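Local coordinates for protein putative alpha-L-fucosidase (Bacteroides thetaiotaomicron, PDB 3EYP) that probably acts as an alpha-L-fucosidase of glycoside hydrolase family 29, releasing alpha-linked L-fucose from glycans, at residues E346-D350 / I448-G452; F378-E384 / H421-L427; T393-E399 / R436-G442. Numbering follows the deposited sequence.

Overall arrangement
The three contacts illustrate how a beta sandwich is assembled from paired strands and a loop packed on one of them. Contact 2 belongs to one antiparallel sheet and contact 3 to the other; their centres are about 13 Å apart, and side chains meet between them: Ile383 CG2 lies 3.7 Å from Trp396 CH2, and Leu381 CD2 4.0 Å from Val398 CG1. The centre of contact 1 is about 13 Å from that of contact 2 and 14 Å from that of contact 3. Its strand neighbours 380-385, with His449 N 2.7 Å from Glu384 O, while Met348 SD reaches within 4.1 Å of Leu437 CD2. The face of contact 2 that carries Ile424 and Arg426 meets helix 275-283, on the side of the putative catalytic barrel.

Contact 1. Residues E346-D350 / I448-G452; sequences EKMLD and IHTFG
In this beta sandwich of the F5/8 type C family, whose usual fold is a jelly roll, a 3-10 segment between strands 332-335 and 357-358 packs on strand 447-454 and puts Met348 and Leu349 against side chains of the other sheet. Residues 346-349 belong to the 3-10 turn, with phi/psi of -59/-30 at Lys347 and -66/-11 at Met348; Leu349 opens to -116/-4. The opposing segment is extended at Ile448 (-123/123), turns a corner at His449 (-76/-43) and resumes beta geometry at Thr450 and Phe451 (both phi -144). His449 and Thr450 both face Glu384 of the neighbouring strand, making a classic beta bulge. The CA atoms come nearest at Met348 and Thr450, 4.2 Å apart.

One hydrogen bond joins the segments: Phe451 N donates to Met348 O at 3.0 Å and 171°. Two CA-H...O contacts frame it, Met348 CA to His449 O at 3.4 Å and Thr450 CA to Met348 O at 3.5 Å, so the turn docks through its Met348 carbonyl.

Apolar contacts supply the rest. Met348, with chi1 m and chi2 t, lays SD 3.7 Å from Ile448 CG2 and 3.9 Å from Phe451 CB, and goes on to touch Leu437 and Ile368 of the other sheet. Phe451, chi1 t, sends its ring into the same interior, where it meets Phe370. The CB of Leu349 (chi1 m, chi2 t) points away from the strand, yet the side chain bends back until CD2 stands 3.4 Å from Phe451 O.

Contact 2. Residues F378-E384 / H421-L427; sequences FDCLMIE and HKWIVRL
Strand 380-384 starts at a classic beta bulge formed with its other neighbour: Asp379 (-143/20) and Cys380 both face Tyr454, and the chain turns a corner before continuing to Glu384. Strands 380-384 and 423-427 lie antiparallel at 165°, axes 4.7 Å apart. Hydrogen-bonded pairs are Leu381-Val425 (Leu381 N to Val425 O 2.8 Å, Val425 N to Leu381 O 2.7 Å) and Ile383-Trp423 (Ile383 N to Trp423 O 3.0 Å, Trp423 N to Ile383 O 2.9 Å); Cys380-Arg426 and Met382-Ile424 are non-hydrogen-bonded. Leu427 N bonds Asp379 O at 3.1 Å; its CD2 lies 3.9 Å from Leu381 CD2, its CD1 3.9 Å from Phe378 CE1. Leu381 (p, p) places CD1 3.7 Å from Val425 CB. Opposite, Cys380 SG approaches Ile424 CG2 at 3.8 Å. Lys422 (t, t, m, m) curls, NZ 3.0 Å from Glu384 OE2 in a salt bridge; Glu384 OE1 is hydrogen-bonded to Thr450 OG1. Chemically, Leu381, Ile383, Trp423 and Val425 make one face apolar, while Arg426, on the other, pairs with Asp280 and Trp279 beside the barrel.

Contact 3. Residues T393-E399 / R436-G442; sequences TTKWSVE and RLRIQDG
Strands 393-399 and 436-442 run antiparallel, at 156° with axes 4.2 Å apart, and their pairing shows how two bulges shift the register without ending the pairing. Thr393 begins as a non-hydrogen-bonded partner of Gly442, CA to CA 4.2 Å. Thr394 then kinks (-130/-3), so that Thr394 N and Lys395 N both donate to Asp441 O, at 2.8 and 3.1 Å: a classic bulge. At Lys395 a second one answers it from across the ladder, for Lys395 O accepts Gln440 N at 2.9 Å and, weakly, Asp441 N at 3.4 Å. Gln440 (-98/-26) is the kinked residue on that side.

From Trp396 onward the register is regular. Trp396, chi1 p, opposite Ile439, turns its indole to the sandwich interior, with CB 4.2 Å from Ile439 CD1; its NE1 is hydrogen-bonded to Ala418 O. Ser397 pairs with Arg438 through two 2.9 Å bonds, Ser397 N to Arg438 O and Arg438 N to Ser397 O. Its hydroxyl, chi1 m, donates from OG to Gln440 OE1 at 2.6 Å, and a water joins Ser397 OG (3.0 Å) to Gln440 NE2 (2.9 Å). Val398 faces inward again, CG2 3.8 Å from Leu437 CD1. Glu399 pairs with Arg436: Glu399 N to Arg436 O is 2.9 Å and Arg436 N to Glu399 O 2.8 Å, while Glu399 OE1 takes Arg436 NE at 2.8 Å and NH1 at 2.7 Å in a salt bridge. Polar groups outside, Trp396, Val398, Leu437 and Ile439 inside: as in beta sandwiches generally, here consistent with the F5/8 type C jelly roll.

Contact 1. Residues E346-D350 / I448-G452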
loop_
_atom_site.group_PDB
_atom_site.type_symbol
_atom_site.label_atom_id
_atom_site.label_comp_id
_atom_site.label_asym_id
_atom_site.label_seq_id
_atom_site.Cartn_x
_atom_site.Cartn_y
_atom_site.Cartn_z
ATOM N N GLU A 346 -29.089 1.712 6.278
ATOM C CA GLU A 346 -29.218 1.565 4.824
ATOM C C GLU A 346 -28.058 2.254 4.078
ATOM O O GLU A 346 -27.739 1.922 2.944
ATOM C CB GLU A 346 -30.551 2.121 4.299
ATOM C CG GLU A 346 -31.707 1.196 4.594
ATOM C CD GLU A 346 -32.327 1.477 5.940
ATOM O OE1 GLU A 346 -31.816 2.405 6.621
ATOM O OE2 GLU A 346 -33.318 0.764 6.305
ATOM N N LYS A 347 -27.429 3.204 4.741
ATOM C CA LYS A 347 -26.288 3.892 4.132
ATOM C C LYS A 347 -25.129 2.942 3.759
ATOM O O LYS A 347 -24.423 3.198 2.800
ATOM C CB LYS A 347 -25.785 5.001 5.032
ATOM C CG LYS A 347 -26.864 5.926 5.340
ATOM C CD LYS A 347 -27.402 6.585 4.099
ATOM C CE LYS A 347 -28.129 7.864 4.466
ATOM N NZ LYS A 347 -29.556 7.591 4.688
ATOM N N MET A 348 -24.983 1.850 4.503
ATOM C CA MET A 348 -23.857 0.901 4.323
ATOM C C MET A 348 -23.946 0.208 2.965
ATOM O O MET A 348 -23.010 -0.501 2.487
ATOM C CB MET A 348 -23.851 -0.165 5.440
ATOM C CG MET A 348 -23.394 0.363 6.869
ATOM S SD MET A 348 -23.215 -0.891 8.187
ATOM C CE MET A 348 -24.849 -0.924 9.013
ATOM N N LEU A 349 -25.099 0.425 2.354
ATOM C CA LEU A 349 -25.523 -0.340 1.172
ATOM C C LEU A 349 -25.679 0.475 -0.077
ATOM O O LEU A 349 -25.952 -0.068 -1.137
ATOM C CB LEU A 349 -26.859 -1.034 1.416
ATOM C CG LEU A 349 -26.953 -2.038 2.539
ATOM C CD1 LEU A 349 -28.323 -2.711 2.582
ATOM C CD2 LEU A 349 -25.831 -3.053 2.328
ATOM N N ASP A 350 -25.501 1.767 0.076
ATOM C CA ASP A 350 -25.868 2.734 -0.948
ATOM C C ASP A 350 -24.786 3.090 -1.946
ATOM O O ASP A 350 -24.983 3.918 -2.825
ATOM C CB ASP A 350 -26.440 4.001 -0.324
ATOM C CG ASP A 350 -25.384 4.871 0.328
ATOM O OD1 ASP A 350 -24.190 4.569 0.166
ATOM O OD2 ASP A 350 -25.757 5.861 1.006
ATOM N N ILE A 448 -19.661 3.513 9.980
ATOM C CA ILE A 448 -19.360 2.533 8.927
ATOM C C ILE A 448 -19.903 2.935 7.545
ATOM O O ILE A 448 -21.133 3.122 7.329
ATOM C CB ILE A 448 -19.877 1.137 9.338
ATOM C CG1 ILE A 448 -19.188 0.715 10.658
ATOM C CG2 ILE A 448 -19.624 0.086 8.195
ATOM C CD1 ILE A 448 -19.969 -0.261 11.513
ATOM N N HIS A 449 -18.976 3.015 6.605
ATOM C CA HIS A 449 -19.281 3.484 5.257
ATOM C C HIS A 449 -19.993 2.401 4.476
ATOM O O HIS A 449 -20.966 2.641 3.777
ATOM C CB HIS A 449 -18.000 3.864 4.465
ATOM C CG HIS A 449 -17.585 5.285 4.614
ATOM N ND1 HIS A 449 -18.410 6.337 4.257
ATOM C CD2 HIS A 449 -16.402 5.841 4.980
ATOM C CE1 HIS A 449 -17.778 7.481 4.477
ATOM N NE2 HIS A 449 -16.552 7.207 4.893
ATOM N N THR A 450 -19.476 1.206 4.635
ATOM C CA THR A 450 -19.806 0.107 3.758
ATOM C C THR A 450 -19.873 -1.192 4.468
ATOM O O THR A 450 -19.037 -1.509 5.306
ATOM C CB THR A 450 -18.729 -0.017 2.591
ATOM O OG1 THR A 450 -18.582 1.262 1.940
ATOM C CG2 THR A 450 -19.120 -1.093 1.593
ATOM N N PHE A 451 -20.881 -1.970 4.099
ATOM C CA PHE A 451 -20.942 -3.386 4.479
ATOM C C PHE A 451 -21.548 -4.189 3.341
ATOM O O PHE A 451 -22.533 -3.783 2.765
ATOM C CB PHE A 451 -21.710 -3.629 5.783
ATOM C CG PHE A 451 -21.738 -5.090 6.206
ATOM C CD1 PHE A 451 -20.577 -5.735 6.605
ATOM C CD2 PHE A 451 -22.939 -5.810 6.224
ATOM C CE1 PHE A 451 -20.622 -7.037 6.985
ATOM C CE2 PHE A 451 -22.984 -7.119 6.600
ATOM C CZ PHE A 451 -21.854 -7.750 6.980
ATOM N N GLY A 452 -20.900 -5.280 2.977
ATOM C CA GLY A 452 -21.352 -6.113 1.892
ATOM C C GLY A 452 -20.920 -7.559 1.988
ATOM O O GLY A 452 -20.029 -7.933 2.735
#

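Contact 2. Residues F378-E384 / H421-L427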
loop_
_atom_site.group_PDB
_atom_site.type_symbol
_atom_site.label_atom_id
_atom_site.label_comp_id
_atom_site.label_asym_id
_atom_site.label_seq_id
_atom_site.Cartn_x
_atom_site.Cartn_y
_atom_site.Cartn_z
ATOM N N PHE A 378 -22.999 -16.609 -0.700
ATOM C CA PHE A 378 -21.758 -15.785 -0.639
ATOM C C PHE A 378 -20.594 -16.481 0.046
ATOM O O PHE A 378 -20.764 -17.366 0.873
ATOM C CB PHE A 378 -22.028 -14.398 -0.031
ATOM C CG PHE A 378 -22.397 -14.429 1.442
ATOM C CD1 PHE A 378 -21.440 -14.213 2.413
ATOM C CD2 PHE A 378 -23.711 -14.661 1.835
ATOM C CE1 PHE A 378 -21.774 -14.246 3.773
ATOM C CE2 PHE A 378 -24.060 -14.704 3.178
ATOM C CZ PHE A 378 -23.088 -14.498 4.157
ATOM N N ASP A 379 -19.402 -16.002 -0.291
ATOM C CA ASP A 379 -18.157 -16.560 0.216
ATOM C C ASP A 379 -17.061 -15.494 0.497
ATOM O O ASP A 379 -15.893 -15.791 0.562
ATOM C CB ASP A 379 -17.622 -17.621 -0.765
ATOM C CG ASP A 379 -17.285 -17.063 -2.158
ATOM O OD1 ASP A 379 -17.400 -15.832 -2.396
ATOM O OD2 ASP A 379 -16.913 -17.882 -3.056
ATOM N N CYS A 380 -17.500 -14.262 0.642
ATOM C CA CYS A 380 -16.620 -13.103 0.878
ATOM C C CYS A 380 -17.472 -11.979 1.445
ATOM O O CYS A 380 -18.627 -11.865 1.105
ATOM C CB CYS A 380 -15.985 -12.651 -0.468
ATOM S SG CYS A 380 -14.741 -11.369 -0.289
ATOM N N LEU A 381 -16.897 -11.192 2.337
ATOM C CA LEU A 381 -17.524 -9.989 2.852
ATOM C C LEU A 381 -16.467 -8.930 3.149
ATOM O O LEU A 381 -15.258 -9.221 3.269
ATOM C CB LEU A 381 -18.393 -10.224 4.097
ATOM C CG LEU A 381 -17.727 -10.842 5.328
ATOM C CD1 LEU A 381 -17.006 -9.760 6.171
ATOM C CD2 LEU A 381 -18.710 -11.674 6.161
ATOM N N MET A 382 -16.969 -7.703 3.208
ATOM C CA MET A 382 -16.132 -6.495 3.352
ATOM C C MET A 382 -16.857 -5.430 4.164
ATOM O O MET A 382 -18.084 -5.258 4.096
ATOM C CB MET A 382 -15.826 -5.915 1.969
ATOM C CG MET A 382 -14.918 -4.638 1.940
ATOM S SD MET A 382 -14.271 -4.332 0.211
ATOM C CE MET A 382 -15.698 -3.622 -0.520
ATOM N N ILE A 383 -16.063 -4.714 4.930
ATOM C CA ILE A 383 -16.553 -3.685 5.805
ATOM C C ILE A 383 -15.529 -2.543 5.825
ATOM O O ILE A 383 -14.324 -2.787 5.817
ATOM C CB ILE A 383 -16.838 -4.302 7.226
ATOM C CG1 ILE A 383 -17.598 -3.331 8.129
ATOM C CG2 ILE A 383 -15.567 -4.775 7.962
ATOM C CD1 ILE A 383 -18.208 -4.071 9.296
ATOM N N GLU A 384 -16.046 -1.324 5.774
ATOM C CA GLU A 384 -15.253 -0.070 5.697
ATOM C C GLU A 384 -15.706 0.969 6.695
ATOM O O GLU A 384 -16.859 1.355 6.749
ATOM C CB GLU A 384 -15.323 0.539 4.286
ATOM C CG GLU A 384 -14.843 -0.402 3.201
ATOM C CD GLU A 384 -15.108 0.112 1.790
ATOM O OE1 GLU A 384 -15.822 1.117 1.600
ATOM O OE2 GLU A 384 -14.591 -0.496 0.842
ATOM N N HIS A 421 -9.827 1.148 7.188
ATOM C CA HIS A 421 -10.111 1.531 5.800
ATOM C C HIS A 421 -10.924 0.523 5.083
ATOM O O HIS A 421 -11.858 0.816 4.330
ATOM C CB HIS A 421 -8.773 1.795 5.007
ATOM C CG HIS A 421 -9.003 2.182 3.588
ATOM N ND1 HIS A 421 -8.627 1.376 2.536
ATOM C CD2 HIS A 421 -9.593 3.275 3.039
ATOM C CE1 HIS A 421 -8.954 1.968 1.398
ATOM N NE2 HIS A 421 -9.523 3.124 1.675
ATOM N N LYS A 422 -10.552 -0.706 5.303
ATOM C CA LYS A 422 -11.181 -1.834 4.614
ATOM C C LYS A 422 -10.732 -3.103 5.319
ATOM O O LYS A 422 -9.586 -3.209 5.745
ATOM C CB LYS A 422 -10.752 -1.896 3.148
ATOM C CG LYS A 422 -11.557 -2.892 2.303
ATOM C CD LYS A 422 -10.929 -3.027 0.854
ATOM C CE LYS A 422 -10.844 -1.724 0.205
ATOM N NZ LYS A 422 -12.102 -1.327 -0.539
ATOM N N TRP A 423 -11.691 -4.011 5.512
ATOM C CA TRP A 423 -11.385 -5.325 6.007
ATOM C C TRP A 423 -12.181 -6.317 5.194
ATOM O O TRP A 423 -13.416 -6.188 5.068
ATOM C CB TRP A 423 -11.652 -5.484 7.521
ATOM C CG TRP A 423 -10.744 -6.513 8.072
ATOM C CD1 TRP A 423 -10.903 -7.854 8.002
ATOM C CD2 TRP A 423 -9.473 -6.279 8.631
ATOM N NE1 TRP A 423 -9.809 -8.502 8.558
ATOM C CE2 TRP A 423 -8.909 -7.541 8.945
ATOM C CE3 TRP A 423 -8.739 -5.134 8.904
ATOM C CZ2 TRP A 423 -7.658 -7.670 9.502
ATOM C CZ3 TRP A 423 -7.469 -5.281 9.536
ATOM C CH2 TRP A 423 -6.952 -6.523 9.777
ATOM N N ILE A 424 -11.464 -7.257 4.586
ATOM C CA ILE A 424 -12.122 -8.322 3.794
ATOM C C ILE A 424 -12.034 -9.620 4.529
ATOM O O ILE A 424 -11.014 -9.927 5.155
ATOM C CB ILE A 424 -11.422 -8.486 2.405
ATOM C CG1 ILE A 424 -11.606 -7.200 1.553
ATOM C CG2 ILE A 424 -11.892 -9.809 1.682
ATOM C CD1 ILE A 424 -10.691 -7.128 0.313
ATOM N N VAL A 425 -13.097 -10.395 4.459
ATOM C CA VAL A 425 -13.064 -11.753 4.980
ATOM C C VAL A 425 -13.516 -12.701 3.879
ATOM O O VAL A 425 -14.454 -12.408 3.132
ATOM C CB VAL A 425 -13.949 -11.913 6.254
ATOM C CG1 VAL A 425 -14.187 -13.422 6.546
ATOM C CG2 VAL A 425 -13.255 -11.213 7.442
ATOM N N ARG A 426 -12.762 -13.769 3.722
ATOM C CA ARG A 426 -13.137 -14.843 2.830
ATOM C C ARG A 426 -13.541 -16.047 3.686
ATOM O O ARG A 426 -12.988 -16.285 4.773
ATOM C CB ARG A 426 -11.982 -15.238 1.905
ATOM C CG ARG A 426 -11.563 -14.181 0.909
ATOM C CD ARG A 426 -10.408 -14.663 0.143
ATOM N NE ARG A 426 -9.240 -14.528 0.990
ATOM C CZ ARG A 426 -8.021 -14.877 0.623
ATOM N NH1 ARG A 426 -7.835 -15.362 -0.602
ATOM N NH2 ARG A 426 -7.005 -14.696 1.468
ATOM N N LEU A 427 -14.496 -16.792 3.165
ATOM C CA LEU A 427 -15.218 -17.784 3.960
ATOM C C LEU A 427 -15.761 -18.859 3.076
ATOM O O LEU A 427 -16.073 -18.617 1.912
ATOM C CB LEU A 427 -16.393 -17.112 4.694
ATOM C CG LEU A 427 -17.426 -16.289 3.886
ATOM C CD1 LEU A 427 -18.864 -16.868 4.036
ATOM C CD2 LEU A 427 -17.391 -14.814 4.233
#

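Contact 3. Residues T393-E399 / R436-G442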
loop_
_atom_site.group_PDB
_atom_site.type_symbol
_atom_site.label_atom_id
_atom_site.label_comp_id
_atom_site.label_asym_id
_atom_site.label_seq_id
_atom_site.Cartn_x
_atom_site.Cartn_y
_atom_site.Cartn_z
ATOM N N THR A 393 -14.688 1.116 16.112
ATOM C CA THR A 393 -15.071 -0.303 16.396
ATOM C C THR A 393 -13.851 -1.179 16.627
ATOM O O THR A 393 -12.826 -1.062 15.932
ATOM C CB THR A 393 -15.966 -0.861 15.264
ATOM O OG1 THR A 393 -17.166 -0.041 15.196
ATOM C CG2 THR A 393 -16.274 -2.330 15.491
ATOM N N THR A 394 -13.958 -2.045 17.645
ATOM C CA THR A 394 -12.857 -2.902 18.035
ATOM C C THR A 394 -13.191 -4.354 18.194
ATOM O O THR A 394 -12.307 -5.161 18.452
ATOM C CB THR A 394 -12.169 -2.442 19.345
ATOM O OG1 THR A 394 -13.127 -2.428 20.423
ATOM C CG2 THR A 394 -11.529 -1.068 19.187
ATOM N N LYS A 395 -14.457 -4.694 18.016
ATOM C CA LYS A 395 -14.828 -6.106 17.926
ATOM C C LYS A 395 -16.087 -6.227 17.109
ATOM O O LYS A 395 -17.005 -5.412 17.264
ATOM C CB LYS A 395 -14.983 -6.674 19.359
ATOM C CG LYS A 395 -15.286 -8.135 19.419
ATOM C CD LYS A 395 -15.391 -8.588 20.876
ATOM C CE LYS A 395 -15.974 -10.000 20.957
ATOM N NZ LYS A 395 -16.476 -10.265 22.369
ATOM N N TRP A 396 -16.081 -7.162 16.180
ATOM C CA TRP A 396 -17.214 -7.398 15.298
ATOM C C TRP A 396 -17.302 -8.817 14.771
ATOM O O TRP A 396 -16.284 -9.561 14.636
ATOM C CB TRP A 396 -17.245 -6.403 14.122
ATOM C CG TRP A 396 -16.014 -6.418 13.242
ATOM C CD1 TRP A 396 -14.830 -5.817 13.494
ATOM C CD2 TRP A 396 -15.882 -7.046 11.976
ATOM N NE1 TRP A 396 -13.959 -6.027 12.452
ATOM C CE2 TRP A 396 -14.584 -6.804 11.520
ATOM C CE3 TRP A 396 -16.736 -7.816 11.188
ATOM C CZ2 TRP A 396 -14.111 -7.295 10.295
ATOM C CZ3 TRP A 396 -16.264 -8.306 9.992
ATOM C CH2 TRP A 396 -14.968 -8.033 9.557
ATOM N N SER A 397 -18.540 -9.195 14.509
ATOM C CA SER A 397 -18.845 -10.530 13.954
ATOM C C SER A 397 -19.966 -10.448 12.947
ATOM O O SER A 397 -20.741 -9.514 12.933
ATOM C CB SER A 397 -19.246 -11.516 15.022
ATOM O OG SER A 397 -18.367 -11.492 16.101
ATOM N N VAL A 398 -19.995 -11.449 12.093
ATOM C CA VAL A 398 -21.055 -11.612 11.126
ATOM C C VAL A 398 -21.625 -13.045 11.213
ATOM O O VAL A 398 -20.916 -14.039 11.339
ATOM C CB VAL A 398 -20.587 -11.228 9.658
ATOM C CG1 VAL A 398 -21.763 -11.323 8.650
ATOM C CG2 VAL A 398 -19.940 -9.799 9.607
ATOM N N GLU A 399 -22.946 -13.076 11.200
ATOM C CA GLU A 399 -23.751 -14.292 11.224
ATOM C C GLU A 399 -24.808 -14.293 10.144
ATOM O O GLU A 399 -25.083 -13.304 9.473
ATOM C CB GLU A 399 -24.434 -14.419 12.588
ATOM C CG GLU A 399 -23.445 -14.332 13.730
ATOM C CD GLU A 399 -24.120 -14.159 15.082
ATOM O OE1 GLU A 399 -25.239 -13.579 15.124
ATOM O OE2 GLU A 399 -23.531 -14.601 16.093
ATOM N N ARG A 436 -26.647 -11.035 9.762
ATOM C CA ARG A 436 -26.460 -10.148 10.906
ATOM C C ARG A 436 -25.033 -9.632 11.078
ATOM O O ARG A 436 -24.073 -10.406 11.152
ATOM C CB ARG A 436 -26.901 -10.822 12.218
ATOM C CG ARG A 436 -26.771 -9.888 13.393
ATOM C CD ARG A 436 -27.591 -10.292 14.598
ATOM N NE ARG A 436 -27.046 -11.432 15.314
ATOM C CZ ARG A 436 -27.370 -11.719 16.580
ATOM N NH1 ARG A 436 -26.857 -12.768 17.191
ATOM N NH2 ARG A 436 -28.181 -10.916 17.252
ATOM N N LEU A 437 -24.941 -8.315 11.202
ATOM C CA LEU A 437 -23.679 -7.635 11.550
ATOM C C LEU A 437 -23.754 -7.178 12.995
ATOM O O LEU A 437 -24.587 -6.335 13.358
ATOM C CB LEU A 437 -23.434 -6.449 10.637
ATOM C CG LEU A 437 -22.239 -5.568 10.990
ATOM C CD1 LEU A 437 -20.895 -6.396 10.980
ATOM C CD2 LEU A 437 -22.207 -4.365 10.041
ATOM N N ARG A 438 -22.897 -7.791 13.826
ATOM C CA ARG A 438 -22.755 -7.442 15.235
ATOM C C ARG A 438 -21.514 -6.575 15.470
ATOM O O ARG A 438 -20.378 -7.039 15.319
ATOM C CB ARG A 438 -22.637 -8.701 16.108
ATOM C CG ARG A 438 -23.693 -9.831 15.849
ATOM C CD ARG A 438 -23.884 -10.682 17.124
ATOM N NE ARG A 438 -24.717 -9.922 18.063
ATOM C CZ ARG A 438 -25.095 -10.335 19.281
ATOM N NH1 ARG A 438 -25.884 -9.556 20.027
ATOM N NH2 ARG A 438 -24.670 -11.486 19.770
ATOM N N ILE A 439 -21.761 -5.319 15.837
ATOM C CA ILE A 439 -20.741 -4.402 16.371
ATOM C C ILE A 439 -20.747 -4.635 17.847
ATOM O O ILE A 439 -21.714 -4.288 18.546
ATOM C CB ILE A 439 -21.032 -2.892 16.054
ATOM C CG1 ILE A 439 -21.129 -2.666 14.567
ATOM C CG2 ILE A 439 -19.936 -1.924 16.670
ATOM C CD1 ILE A 439 -20.096 -3.380 13.792
ATOM N N GLN A 440 -19.701 -5.308 18.317
ATOM C CA GLN A 440 -19.655 -5.858 19.682
ATOM C C GLN A 440 -18.937 -5.039 20.713
ATOM O O GLN A 440 -19.236 -5.105 21.880
ATOM C CB GLN A 440 -19.073 -7.269 19.641
ATOM C CG GLN A 440 -20.033 -8.176 18.968
ATOM C CD GLN A 440 -19.436 -9.463 18.496
ATOM O OE1 GLN A 440 -18.509 -9.485 17.676
ATOM N NE2 GLN A 440 -20.018 -10.560 18.958
ATOM N N ASP A 441 -18.003 -4.237 20.274
ATOM C CA ASP A 441 -17.201 -3.396 21.180
ATOM C C ASP A 441 -16.458 -2.353 20.384
ATOM O O ASP A 441 -16.247 -2.497 19.155
ATOM C CB ASP A 441 -16.198 -4.242 21.964
ATOM C CG ASP A 441 -15.773 -3.602 23.270
ATOM O OD1 ASP A 441 -16.300 -2.552 23.693
ATOM O OD2 ASP A 441 -14.860 -4.149 23.895
ATOM N N GLY A 442 -16.085 -1.302 21.107
ATOM C CA GLY A 442 -15.384 -0.153 20.535
ATOM C C GLY A 442 -14.996 0.895 21.522
ATOM O O GLY A 442 -15.356 0.816 22.668
HETATM O O HOH W 1 -19.532 -13.334 18.228
#